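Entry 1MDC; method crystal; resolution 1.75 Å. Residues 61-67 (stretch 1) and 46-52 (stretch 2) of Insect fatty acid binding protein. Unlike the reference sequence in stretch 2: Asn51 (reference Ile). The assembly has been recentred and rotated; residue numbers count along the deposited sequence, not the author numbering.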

# COMPACT_ATOMS: atom_id res chain seq x y z
N THR A 61 -5.94 -2.76 -11.55
CA THR A 61 -5.95 -1.32 -11.72
C THR A 61 -7.21 -0.77 -11.07
O THR A 61 -8.30 -1.04 -11.55
CB THR A 61 -5.83 -0.87 -13.14
OG1 THR A 61 -4.60 -1.34 -13.66
CG2 THR A 61 -5.82 0.66 -13.15
N VAL A 62 -7.07 -0.02 -9.96
CA VAL A 62 -8.21 0.55 -9.25
C VAL A 62 -8.20 2.09 -9.29
O VAL A 62 -7.14 2.71 -9.23
CB VAL A 62 -8.10 0.08 -7.82
CG1 VAL A 62 -9.30 0.58 -7.06
CG2 VAL A 62 -8.09 -1.45 -7.89
N SER A 63 -9.37 2.72 -9.40
CA SER A 63 -9.47 4.18 -9.46
C SER A 63 -10.08 4.70 -8.18
O SER A 63 -10.89 4.01 -7.53
CB SER A 63 -10.41 4.73 -10.59
OG SER A 63 -9.94 4.23 -11.79
N PHE A 64 -9.71 5.93 -7.84
CA PHE A 64 -10.25 6.52 -6.64
C PHE A 64 -10.11 8.02 -6.71
O PHE A 64 -9.39 8.51 -7.57
CB PHE A 64 -9.46 6.08 -5.31
CG PHE A 64 -7.97 6.25 -5.42
CD1 PHE A 64 -7.37 7.43 -5.05
CD2 PHE A 64 -7.18 5.19 -5.89
CE1 PHE A 64 -5.97 7.60 -5.16
CE2 PHE A 64 -5.81 5.34 -6.02
CZ PHE A 64 -5.21 6.56 -5.65
N LYS A 65 -10.83 8.67 -5.78
CA LYS A 65 -10.85 10.12 -5.58
C LYS A 65 -10.25 10.40 -4.22
O LYS A 65 -10.53 9.67 -3.28
CB LYS A 65 -12.18 10.89 -5.59
CG LYS A 65 -12.95 10.52 -6.83
CD LYS A 65 -14.21 11.33 -7.12
CE LYS A 65 -14.92 10.79 -8.36
NZ LYS A 65 -14.71 11.56 -9.58
N SER A 66 -9.43 11.43 -4.12
CA SER A 66 -8.82 11.80 -2.85
C SER A 66 -9.87 12.18 -1.81
O SER A 66 -10.75 12.96 -2.08
CB SER A 66 -7.80 12.91 -3.07
OG SER A 66 -7.15 13.26 -1.87
N GLY A 67 -9.81 11.62 -0.60
CA GLY A 67 -10.78 11.97 0.42
C GLY A 67 -12.07 11.16 0.45
O GLY A 67 -12.93 11.39 1.29
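Stretch 2 (46-52) GDSYSNT

Stretch 2 lies beside stretch 1 as an antiparallel β-strand. The strand axes approach to 4.6 Å, and their N-to-C directions differ by 158°. Residues 49-52 are extended, with phi between -130° and -110° and psi between 123° and 161°. Gly46 and Asp47 precede the strand in a loop, and Gly46 makes no contact with stretch 1.

The register pairs Thr52 with Thr61, Asn51 with Val62, Ser50 with Ser63 and Tyr49 with Phe64. Two of these pairs carry the backbone hydrogen bonds. Asn51 N donates to Val62 O at 2.9 Å, and Val62 N donates to Asn51 O at 3.0 Å. Tyr49 N donates to Phe64 O at 2.8 Å, and Phe64 N donates to Tyr49 O at 2.9 Å. Both amides and both carbonyls of each pair are thus satisfied. Three of these carbonyls also receive CA-H contacts: Ser63 CA to Tyr49 O is 3.1 Å, Ser50 CA to Val62 O is 3.3 Å, and Thr61 CA to Asn51 O is 3.3 Å.

Thr52, Ser50, Thr61 and Ser63 point to one face of the sheet. Thr52 OG1 and Thr61 OG1 share a hydrogen bond of 2.7 Å. Ser50 OG and Ser63 OG are 3.6 Å apart and are linked through water 2. This water lies 2.9 Å from Ser50 OG and 2.6 Å from Ser48 OG; its bond to Ser63 OG, at 3.4 Å, is weak.

Tyr49, Asn51, Val62 and Phe64 point to the other face. Tyr49 CB sits over the Phe64 ring, 3.7 Å from Phe64 CE1. The two rings are near parallel but slid apart, so they barely overlap. Asn51 CB lies at the Phe64 ring edge, 4.0 Å from Phe64 CE2.

Beyond the paired strands, water 1 accepts from Ser66 N at 2.9 Å and donates a weak bond to Asp47 O at 3.3 Å.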

# COMPACT_ATOMS: atom_id res chain seq x y z
N GLY A 46 -7.53 13.52 -14.02
CA GLY A 46 -8.34 14.68 -13.80
C GLY A 46 -9.00 14.63 -12.44
O GLY A 46 -8.42 15.00 -11.43
N ASP A 47 -10.22 14.14 -12.47
CA ASP A 47 -11.06 13.98 -11.31
C ASP A 47 -10.63 12.81 -10.40
O ASP A 47 -10.85 12.85 -9.19
CB ASP A 47 -12.50 13.84 -11.90
CG ASP A 47 -13.16 15.14 -12.46
OD1 ASP A 47 -12.32 16.10 -12.90
OD2 ASP A 47 -14.38 15.29 -12.51
N SER A 48 -10.03 11.75 -10.95
CA SER A 48 -9.62 10.61 -10.15
C SER A 48 -8.19 10.15 -10.44
O SER A 48 -7.52 10.61 -11.34
CB SER A 48 -10.64 9.49 -10.51
OG SER A 48 -10.27 8.87 -11.73
N TYR A 49 -7.71 9.22 -9.64
CA TYR A 49 -6.38 8.70 -9.83
C TYR A 49 -6.58 7.20 -10.03
O TYR A 49 -7.63 6.68 -9.65
CB TYR A 49 -5.55 8.89 -8.55
CG TYR A 49 -5.25 10.35 -8.21
CD1 TYR A 49 -4.15 10.97 -8.74
CD2 TYR A 49 -6.15 11.05 -7.37
CE1 TYR A 49 -3.88 12.32 -8.40
CE2 TYR A 49 -5.90 12.38 -7.05
CZ TYR A 49 -4.75 13.00 -7.58
OH TYR A 49 -4.51 14.32 -7.24
N SER A 50 -5.57 6.54 -10.61
CA SER A 50 -5.60 5.11 -10.87
C SER A 50 -4.30 4.52 -10.35
O SER A 50 -3.25 5.11 -10.54
CB SER A 50 -5.50 4.74 -12.37
OG SER A 50 -6.70 5.04 -13.01
N ASN A 51 -4.38 3.35 -9.71
CA ASN A 51 -3.20 2.68 -9.19
C ASN A 51 -3.18 1.29 -9.77
O ASN A 51 -4.14 0.54 -9.64
CB ASN A 51 -3.38 2.63 -7.64
CG ASN A 51 -2.28 2.06 -6.81
OD1 ASN A 51 -2.51 1.59 -5.67
ND2 ASN A 51 -1.09 2.14 -7.35
N THR A 52 -2.09 0.95 -10.44
CA THR A 52 -1.94 -0.36 -11.04
C THR A 52 -0.87 -1.09 -10.23
O THR A 52 0.23 -0.57 -10.08
CB THR A 52 -1.44 -0.34 -12.48
OG1 THR A 52 -2.41 0.24 -13.30
CG2 THR A 52 -1.17 -1.80 -12.90
O HOH W 1 -9.40 13.40 -6.24
O HOH W 2 -8.61 7.18 -12.91